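Local structure of hypothetical protein (Geobacillus stearothermophilus, 1SFS) at residues Q44-W56 / V223-L236. The protein is of unknown function but carries a glycoside hydrolase-like domain and may be a bacterial lysozyme. Residues are numbered along the deposited sequence; the frame is centred on the assembly and turned at random.
Sequences QCVRTELGYPKFW and VCPVDTNLADRRLL
Cys45 and Cys224 mark the closest backbone approach, with CA atoms 6.2 Å apart where the last turns of helix 40-49 meet the loop leading into strand 227-231; farther on, Phe55 and Leu236 have CA atoms 7.9 Å apart. A disulfide closes the first end, Cys45 SG to Cys224 SG at 2.1 Å with chi3 -100°, near the right angle that an unstrained bridge adopts. Cys45 holds its sulfur anti to the backbone N (chi1 -177°), which carries it off the helix to the loop. Beside the bridge, branched aliphatic side chains fill the gap between helix and loop. Leu50 CD1 meets Val226 CG2 tip to tip at 3.7 Å, while in the conformer modelled here Val223 CG2 lies against Leu50 CD2. The other branch of Val226, CG1, is shared by Val46 CG2 and the Trp56 ring, whose NE1 is hydrogen-bonded to Ser34 OG. In the chain's mixed sheet, strand 29-33 lies between strand 55-59 and the C-terminal strand 227-231, as the first and last strands also pair, a closure consistent with a barrel-like glycoside hydrolase-like domain of the Rv2525c-like family. Phe55 therefore meets strand 227-231 through its side chain, reaching past the intervening strand. Its CG sits between the backbone N and the carbonyl carbon (chi1 60°), and the ring's far end touches alternate residues of that strand: Asn229 CB lies at the ring edge, 3.6 Å from Phe55 CZ, and CE2 approaches Ala231 CB at 3.7 Å. Alanine suits a place so near the ring, whereas Asn229 offers its CB to the phenyl while its ND2 donates to Asp33 OD2 and its OD1 accepts from Trp184 NE1. Cutting Phe55 back to an alanine is likely to open a gap beside Asn229 and Ala231 and deprive Leu236 CD2, 4.4 Å from Phe55 CD2, of its aromatic neighbour.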
ATOM      1  N   GLN A  44     -16.126  -7.024 -11.695  1.00 10.98           N
ATOM      2  CA  GLN A  44     -16.635  -8.312 -12.213  1.00 12.64           C
ATOM      3  C   GLN A  44     -15.586  -9.058 -12.981  1.00 13.16           C
ATOM      4  O   GLN A  44     -15.581 -10.307 -12.911  1.00 15.31           O
ATOM      5  CB  GLN A  44     -17.892  -8.035 -13.061  1.00 14.44           C
ATOM      6  CG  GLN A  44     -19.070  -7.435 -12.310  1.00 13.73           C
ATOM      7  CD  GLN A  44     -19.601  -8.156 -11.096  1.00 15.40           C
ATOM      8  OE1 GLN A  44     -19.399  -9.365 -10.933  1.00 18.36           O
ATOM      9  NE2 GLN A  44     -20.222  -7.446 -10.161  1.00 17.54           N
ATOM     10  N   CYS A  45     -14.707  -8.383 -13.711  1.00 12.95           N
ATOM     11  CA  CYS A  45     -13.590  -9.061 -14.371  1.00 14.37           C
ATOM     12  C   CYS A  45     -12.791  -9.827 -13.351  1.00 12.84           C
ATOM     13  O   CYS A  45     -12.502 -11.016 -13.501  1.00 14.99           O
ATOM     14  CB  CYS A  45     -12.652  -8.088 -15.107  1.00 16.35           C
ATOM     15  SG  CYS A  45     -11.284  -8.814 -16.039  1.00 20.43           S
ATOM     16  N   VAL A  46     -12.387  -9.142 -12.305  1.00 11.87           N
ATOM     17  CA  VAL A  46     -11.583  -9.806 -11.275  1.00 11.68           C
ATOM     18  C   VAL A  46     -12.330 -10.973 -10.629  1.00 12.49           C
ATOM     19  O   VAL A  46     -11.826 -12.061 -10.493  1.00 13.73           O
ATOM     20  CB  VAL A  46     -11.099  -8.787 -10.247  1.00 10.95           C
ATOM     21  CG1 VAL A  46     -10.411  -9.467  -9.077  1.00 12.29           C
ATOM     22  CG2 VAL A  46     -10.125  -7.789 -10.877  1.00 11.89           C
ATOM     23  N   ARG A  47     -13.569 -10.693 -10.206  1.00 12.72           N
ATOM     24  CA  ARG A  47     -14.382 -11.631  -9.443  1.00 14.40           C
ATOM     25  C   ARG A  47     -14.502 -12.903 -10.251  1.00 16.49           C
ATOM     26  O   ARG A  47     -14.363 -14.016  -9.664  1.00 19.38           O
ATOM     27  CB  ARG A  47     -15.782 -11.093  -9.094  1.00 14.26           C
ATOM     28  CG  ARG A  47     -16.625 -12.057  -8.212  1.00 16.41           C
ATOM     29  CD  ARG A  47     -17.959 -11.421  -7.802  1.00 17.62           C
ATOM     30  NE  ARG A  47     -18.895 -11.267  -8.887  1.00 19.47           N
ATOM     31  CZ  ARG A  47     -19.729 -12.224  -9.315  1.00 21.69           C
ATOM     32  NH1 ARG A  47     -20.556 -11.921 -10.328  1.00 27.62           N
ATOM     33  NH2 ARG A  47     -19.698 -13.429  -8.715  1.00 23.12           N
ATOM     34  N   THR A  48     -14.755 -12.856 -11.531  1.00 17.81           N
ATOM     35  CA  THR A  48     -15.054 -14.016 -12.337  1.00 23.46           C
ATOM     36  C   THR A  48     -13.800 -14.619 -12.967  1.00 22.52           C
ATOM     37  O   THR A  48     -13.764 -15.835 -13.248  1.00 27.46           O
ATOM     38  CB  THR A  48     -16.093 -13.710 -13.424  1.00 27.28           C
ATOM     39  OG1 THR A  48     -15.606 -12.694 -14.311  1.00 28.81           O
ATOM     40  CG2 THR A  48     -17.411 -13.199 -12.832  1.00 30.94           C
ATOM     41  N   GLU A  49     -12.757 -13.837 -13.252  0.52 20.06           N
ATOM     42  CA  GLU A  49     -11.548 -14.314 -13.903  0.52 20.00           C
ATOM     43  C   GLU A  49     -10.392 -14.663 -12.943  0.52 18.35           C
ATOM     44  O   GLU A  49      -9.492 -15.429 -13.356  0.52 19.45           O
ATOM     45  CB  GLU A  49     -10.919 -13.311 -14.874  0.52 22.53           C
ATOM     46  CG  GLU A  49     -11.794 -12.933 -16.035  0.52 24.94           C
ATOM     47  CD  GLU A  49     -11.955 -13.937 -17.154  0.52 29.05           C
ATOM     48  OE1 GLU A  49     -11.043 -14.755 -17.405  0.52 33.84           O
ATOM     49  OE2 GLU A  49     -12.992 -13.890 -17.841  0.52 37.12           O
ATOM     50  N   LEU A  50     -10.392 -14.108 -11.747  1.00 15.23           N
ATOM     51  CA  LEU A  50      -9.271 -14.323 -10.817  1.00 13.97           C
ATOM     52  C   LEU A  50      -9.758 -14.805  -9.474  1.00 13.08           C
ATOM     53  O   LEU A  50      -9.158 -15.769  -8.930  1.00 13.82           O
ATOM     54  CB  LEU A  50      -8.462 -13.032 -10.636  1.00 13.33           C
ATOM     55  CG  LEU A  50      -7.588 -12.635 -11.817  1.00 15.01           C
ATOM     56  CD1 LEU A  50      -7.055 -11.219 -11.590  1.00 15.95           C
ATOM     57  CD2 LEU A  50      -6.431 -13.610 -12.100  1.00 17.67           C
ATOM     58  N   GLY A  51     -10.728 -14.179  -8.883  1.00 13.32           N
ATOM     59  CA  GLY A  51     -11.170 -14.533  -7.586  1.00 13.21           C
ATOM     60  C   GLY A  51     -11.837 -13.356  -6.884  1.00 11.80           C
ATOM     61  O   GLY A  51     -11.979 -12.278  -7.422  1.00 13.19           O
ATOM     62  N   TYR A  52     -12.260 -13.579  -5.652  1.00 12.48           N
ATOM     63  CA  TYR A  52     -12.994 -12.556  -4.932  1.00 11.57           C
ATOM     64  C   TYR A  52     -12.018 -11.761  -4.063  1.00 10.68           C
ATOM     65  O   TYR A  52     -11.512 -12.289  -3.083  1.00 12.24           O
ATOM     66  CB  TYR A  52     -14.107 -13.194  -4.039  1.00 13.61           C
ATOM     67  CG  TYR A  52     -15.163 -12.170  -3.839  1.00 12.45           C
ATOM     68  CD1 TYR A  52     -16.389 -12.275  -4.512  1.00 12.62           C
ATOM     69  CD2 TYR A  52     -14.991 -11.076  -3.026  1.00 12.44           C
ATOM     70  CE1 TYR A  52     -17.372 -11.313  -4.332  1.00 11.75           C
ATOM     71  CE2 TYR A  52     -15.955 -10.072  -2.874  1.00 11.79           C
ATOM     72  CZ  TYR A  52     -17.132 -10.200  -3.527  1.00 11.53           C
ATOM     73  OH  TYR A  52     -18.118  -9.253  -3.416  1.00 11.52           O
ATOM     74  N   PRO A  53     -11.715 -10.512  -4.408  1.00 10.55           N
ATOM     75  CA  PRO A  53     -10.695  -9.801  -3.625  1.00  9.87           C
ATOM     76  C   PRO A  53     -11.260  -9.393  -2.294  1.00 10.01           C
ATOM     77  O   PRO A  53     -12.388  -8.879  -2.222  1.00 12.28           O
ATOM     78  CB  PRO A  53     -10.362  -8.636  -4.530  1.00 10.99           C
ATOM     79  CG  PRO A  53     -11.682  -8.336  -5.209  1.00 11.46           C
ATOM     80  CD  PRO A  53     -12.304  -9.685  -5.460  1.00 11.38           C
ATOM     81  N   LYS A  54     -10.486  -9.513  -1.225  1.00  9.54           N
ATOM     82  CA  LYS A  54     -10.906  -9.039   0.081  1.00  9.97           C
ATOM     83  C   LYS A  54     -10.489  -7.584   0.302  1.00  8.74           C
ATOM     84  O   LYS A  54     -11.054  -6.903   1.178  1.00  9.42           O
ATOM     85  CB  LYS A  54     -10.405  -9.934   1.196  1.00 12.09           C
ATOM     86  CG  LYS A  54     -10.775 -11.376   1.031  1.00 17.24           C
ATOM     87  CD  LYS A  54     -12.146 -11.724   0.485  1.00 23.14           C
ATOM     88  CE  LYS A  54     -12.446 -13.211   0.251  1.00 28.13           C
ATOM     89  NZ  LYS A  54     -11.544 -13.889  -0.812  1.00 20.56           N
ATOM     90  N   PHE A  55      -9.547  -7.109  -0.486  1.00  8.14           N
ATOM     91  CA  PHE A  55      -9.052  -5.759  -0.423  1.00  7.67           C
ATOM     92  C   PHE A  55      -8.603  -5.362  -1.815  1.00  7.11           C
ATOM     93  O   PHE A  55      -8.300  -6.233  -2.642  1.00  7.87           O
ATOM     94  CB  PHE A  55      -7.949  -5.567   0.621  1.00  8.06           C
ATOM     95  CG  PHE A  55      -6.716  -6.433   0.370  1.00  8.05           C
ATOM     96  CD1 PHE A  55      -5.657  -5.926  -0.370  1.00  8.62           C
ATOM     97  CD2 PHE A  55      -6.650  -7.724   0.831  1.00  9.11           C
ATOM     98  CE1 PHE A  55      -4.550  -6.728  -0.615  1.00  9.44           C
ATOM     99  CE2 PHE A  55      -5.517  -8.529   0.585  1.00  9.22           C
ATOM    100  CZ  PHE A  55      -4.471  -8.017  -0.124  1.00  9.77           C
ATOM    101  N   TRP A  56      -8.569  -4.051  -2.039  1.00  7.15           N
ATOM    102  CA  TRP A  56      -8.245  -3.517  -3.369  1.00  6.74           C
ATOM    103  C   TRP A  56      -7.397  -2.280  -3.171  1.00  6.84           C
ATOM    104  O   TRP A  56      -7.877  -1.264  -2.638  1.00  7.83           O
ATOM    105  CB  TRP A  56      -9.518  -3.252  -4.152  1.00  7.44           C
ATOM    106  CG  TRP A  56      -9.309  -3.144  -5.651  1.00  7.06           C
ATOM    107  CD1 TRP A  56      -8.411  -2.372  -6.319  1.00  7.60           C
ATOM    108  CD2 TRP A  56     -10.045  -3.856  -6.658  1.00  7.29           C
ATOM    109  NE1 TRP A  56      -8.521  -2.581  -7.667  1.00  7.37           N
ATOM    110  CE2 TRP A  56      -9.511  -3.465  -7.896  1.00  7.38           C
ATOM    111  CE3 TRP A  56     -11.064  -4.797  -6.623  1.00  8.51           C
ATOM    112  CZ2 TRP A  56     -10.011  -3.985  -9.095  1.00  8.33           C
ATOM    113  CZ3 TRP A  56     -11.555  -5.304  -7.813  1.00  9.33           C
ATOM    114  CH2 TRP A  56     -11.023  -4.891  -9.026  1.00  9.27           C
ATOM    115  N   VAL A 223      -5.400 -10.966 -17.653  0.56 25.59           N
ATOM    116  CA  VAL A 223      -6.831 -11.233 -17.851  0.56 25.58           C
ATOM    117  C   VAL A 223      -7.686 -10.086 -17.310  0.56 22.52           C
ATOM    118  O   VAL A 223      -8.848  -9.949 -17.710  0.56 25.85           O
ATOM    119  CB  VAL A 223      -7.282 -12.545 -17.183  0.56 26.10           C
ATOM    120  CG1 VAL A 223      -6.475 -13.719 -17.763  0.56 31.51           C
ATOM    121  CG2 VAL A 223      -7.163 -12.488 -15.672  0.56 26.92           C
ATOM    122  N   CYS A 224      -7.145  -9.282 -16.419  1.00 21.05           N
ATOM    123  CA  CYS A 224      -7.697  -8.087 -15.856  1.00 19.62           C
ATOM    124  C   CYS A 224      -6.497  -7.180 -15.493  1.00 14.91           C
ATOM    125  O   CYS A 224      -5.471  -7.743 -15.096  1.00 16.67           O
ATOM    126  CB  CYS A 224      -8.569  -8.218 -14.576  1.00 21.11           C
ATOM    127  SG  CYS A 224      -9.856  -9.481 -14.646  1.00 21.47           S
ATOM    128  N   PRO A 225      -6.616  -5.883 -15.645  1.00 14.62           N
ATOM    129  CA  PRO A 225      -5.477  -4.982 -15.448  1.00 14.33           C
ATOM    130  C   PRO A 225      -5.257  -4.639 -13.985  1.00 13.43           C
ATOM    131  O   PRO A 225      -5.427  -3.528 -13.480  1.00 14.19           O
ATOM    132  CB  PRO A 225      -5.867  -3.746 -16.267  1.00 15.80           C
ATOM    133  CG  PRO A 225      -7.367  -3.723 -16.160  1.00 17.89           C
ATOM    134  CD  PRO A 225      -7.770  -5.180 -16.201  1.00 17.28           C
ATOM    135  N   VAL A 226      -4.840  -5.676 -13.235  1.00 11.34           N
ATOM    136  CA  VAL A 226      -4.604  -5.591 -11.815  1.00 10.08           C
ATOM    137  C   VAL A 226      -3.334  -6.342 -11.432  1.00  9.80           C
ATOM    138  O   VAL A 226      -2.832  -7.206 -12.180  1.00 11.93           O
ATOM    139  CB  VAL A 226      -5.780  -6.180 -11.010  1.00  9.70           C
ATOM    140  CG1 VAL A 226      -7.094  -5.533 -11.390  1.00 12.21           C
ATOM    141  CG2 VAL A 226      -5.910  -7.709 -11.143  1.00 11.07           C
ATOM    142  N   ASP A 227      -2.818  -6.020 -10.275  1.00  9.16           N
ATOM    143  CA  ASP A 227      -1.781  -6.791  -9.595  1.00  9.62           C
ATOM    144  C   ASP A 227      -2.434  -7.647  -8.528  1.00  8.73           C
ATOM    145  O   ASP A 227      -3.525  -7.349  -8.055  1.00  9.23           O
ATOM    146  CB  ASP A 227      -0.770  -5.890  -8.931  1.00 10.15           C
ATOM    147  CG  ASP A 227      -0.262  -4.852  -9.902  1.00 11.81           C
ATOM    148  OD1 ASP A 227      -0.254  -3.629  -9.542  1.00 13.87           O
ATOM    149  OD2 ASP A 227       0.165  -5.147 -11.025  1.00 14.70           O
ATOM    150  N   THR A 228      -1.748  -8.725  -8.094  1.00  9.00           N
ATOM    151  CA  THR A 228      -2.275  -9.641  -7.120  1.00  8.20           C
ATOM    152  C   THR A 228      -1.452  -9.638  -5.837  1.00  7.86           C
ATOM    153  O   THR A 228      -0.231  -9.603  -5.838  1.00  9.03           O
ATOM    154  CB  THR A 228      -2.399 -11.077  -7.670  1.00  9.49           C
ATOM    155  OG1 THR A 228      -1.124 -11.540  -8.133  1.00 10.54           O
ATOM    156  CG2 THR A 228      -3.382 -11.130  -8.844  1.00 11.16           C
ATOM    157  N   ASN A 229      -2.200  -9.701  -4.717  1.00  7.76           N
ATOM    158  CA  ASN A 229      -1.621  -9.549  -3.377  1.00  7.52           C
ATOM    159  C   ASN A 229      -2.161 -10.611  -2.445  1.00  7.71           C
ATOM    160  O   ASN A 229      -3.271 -11.134  -2.616  1.00  8.43           O
ATOM    161  CB  ASN A 229      -1.994  -8.196  -2.787  1.00  7.48           C
ATOM    162  CG  ASN A 229      -1.474  -7.050  -3.604  1.00  7.77           C
ATOM    163  OD1 ASN A 229      -0.318  -6.707  -3.548  1.00  8.31           O
ATOM    164  ND2 ASN A 229      -2.371  -6.417  -4.363  1.00 12.15           N
ATOM    165  N   LEU A 230      -1.394 -10.862  -1.390  1.00  7.82           N
ATOM    166  CA  LEU A 230      -1.803 -11.602  -0.227  1.00  8.14           C
ATOM    167  C   LEU A 230      -1.572 -10.749   1.015  1.00  8.05           C
ATOM    168  O   LEU A 230      -0.666  -9.905   1.023  1.00  9.38           O
ATOM    169  CB  LEU A 230      -1.075 -12.920  -0.086  1.00  8.94           C
ATOM    170  CG  LEU A 230      -1.426 -13.980  -1.140  1.00  9.92           C
ATOM    171  CD1 LEU A 230      -0.329 -15.025  -1.209  1.00 13.43           C
ATOM    172  CD2 LEU A 230      -2.756 -14.595  -0.812  1.00 11.82           C
ATOM    173  N   ALA A 231      -2.316 -10.990   2.062  1.00  8.88           N
ATOM    174  CA  ALA A 231      -2.183 -10.216   3.309  1.00  9.44           C
ATOM    175  C   ALA A 231      -2.289 -11.093   4.521  1.00  9.89           C
ATOM    176  O   ALA A 231      -2.978 -12.115   4.531  1.00 11.91           O
ATOM    177  CB  ALA A 231      -3.224  -9.119   3.389  1.00 10.42           C
ATOM    178  N   ASP A 232      -1.670 -10.625   5.596  1.00  9.76           N
ATOM    179  CA  ASP A 232      -1.926 -11.075   6.932  1.00 11.28           C
ATOM    180  C   ASP A 232      -3.290 -10.525   7.357  1.00 12.43           C
ATOM    181  O   ASP A 232      -3.601  -9.358   7.111  1.00 12.81           O
ATOM    182  CB  ASP A 232      -0.817 -10.523   7.827  1.00 13.02           C
ATOM    183  CG  ASP A 232      -0.815 -11.004   9.278  1.00 15.86           C
ATOM    184  OD1 ASP A 232      -1.789 -10.705   9.977  1.00 18.39           O
ATOM    185  OD2 ASP A 232       0.153 -11.639   9.682  1.00 20.71           O
ATOM    186  N   ARG A 233      -4.141 -11.354   7.980  0.72 14.87           N
ATOM    187  CA  ARG A 233      -5.516 -10.892   8.302  0.72 17.68           C
ATOM    188  C   ARG A 233      -5.539  -9.689   9.224  0.72 16.49           C
ATOM    189  O   ARG A 233      -6.518  -8.931   9.264  0.72 19.63           O
ATOM    190  CB  ARG A 233      -6.325 -12.072   8.865  0.72 22.30           C
ATOM    191  CG  ARG A 233      -7.833 -11.923   8.712  0.72 31.76           C
ATOM    192  CD  ARG A 233      -8.657 -13.133   9.149  0.72 37.92           C
ATOM    193  NE  ARG A 233      -9.461 -13.696   8.051  0.72 41.86           N
ATOM    194  CZ  ARG A 233      -9.424 -14.933   7.563  0.72 40.67           C
ATOM    195  NH1 ARG A 233      -8.626 -15.903   8.007  0.72 50.46           N
ATOM    196  NH2 ARG A 233     -10.217 -15.263   6.556  0.72 39.94           N
ATOM    197  N   ARG A 234      -4.360  -9.394  10.061  0.69 15.78           N
ATOM    198  CA  ARG A 234      -4.345  -8.184  10.866  0.69 15.27           C
ATOM    199  C   ARG A 234      -4.539  -6.940  10.020  0.69 15.08           C
ATOM    200  O   ARG A 234      -5.016  -5.896  10.495  0.69 20.17           O
ATOM    201  CB  ARG A 234      -3.039  -8.107  11.714  0.69 16.39           C
ATOM    202  CG  ARG A 234      -3.043  -9.116  12.865  0.69 17.83           C
ATOM    203  CD  ARG A 234      -1.676  -9.165  13.533  0.69 19.71           C
ATOM    204  NE  ARG A 234      -0.720  -9.851  12.680  0.69 17.69           N
ATOM    205  CZ  ARG A 234       0.488 -10.240  13.019  0.69 20.12           C
ATOM    206  NH1 ARG A 234       0.943 -10.018  14.255  0.69 24.30           N
ATOM    207  NH2 ARG A 234       1.312 -10.859  12.197  0.69 20.93           N
ATOM    208  N   LEU A 235      -4.198  -7.027   8.719  1.00 12.84           N
ATOM    209  CA  LEU A 235      -4.337  -5.846   7.875  1.00 12.80           C
ATOM    210  C   LEU A 235      -5.745  -5.323   7.871  1.00 11.92           C
ATOM    211  O   LEU A 235      -5.981  -4.104   7.799  1.00 11.69           O
ATOM    212  CB  LEU A 235      -3.889  -6.201   6.475  1.00 11.85           C
ATOM    213  CG  LEU A 235      -3.952  -5.068   5.457  1.00 13.05           C
ATOM    214  CD1 LEU A 235      -2.872  -4.041   5.724  1.00 16.21           C
ATOM    215  CD2 LEU A 235      -3.837  -5.630   4.030  1.00 13.62           C
ATOM    216  N   LEU A 236      -6.730  -6.218   7.855  1.00 13.75           N
ATOM    217  CA  LEU A 236      -8.075  -5.796   7.450  1.00 13.58           C
ATOM    218  C   LEU A 236      -8.707  -4.815   8.387  1.00 12.78           C
ATOM    219  O   LEU A 236      -9.439  -3.938   7.943  1.00 13.47           O
ATOM    220  CB  LEU A 236      -8.938  -7.031   7.266  1.00 17.43           C
ATOM    221  CG  LEU A 236      -8.587  -8.001   6.143  1.00 21.28           C
ATOM    222  CD1 LEU A 236      -9.547  -9.182   6.148  1.00 26.89           C
ATOM    223  CD2 LEU A 236      -8.509  -7.242   4.820  1.00 24.70           C
TER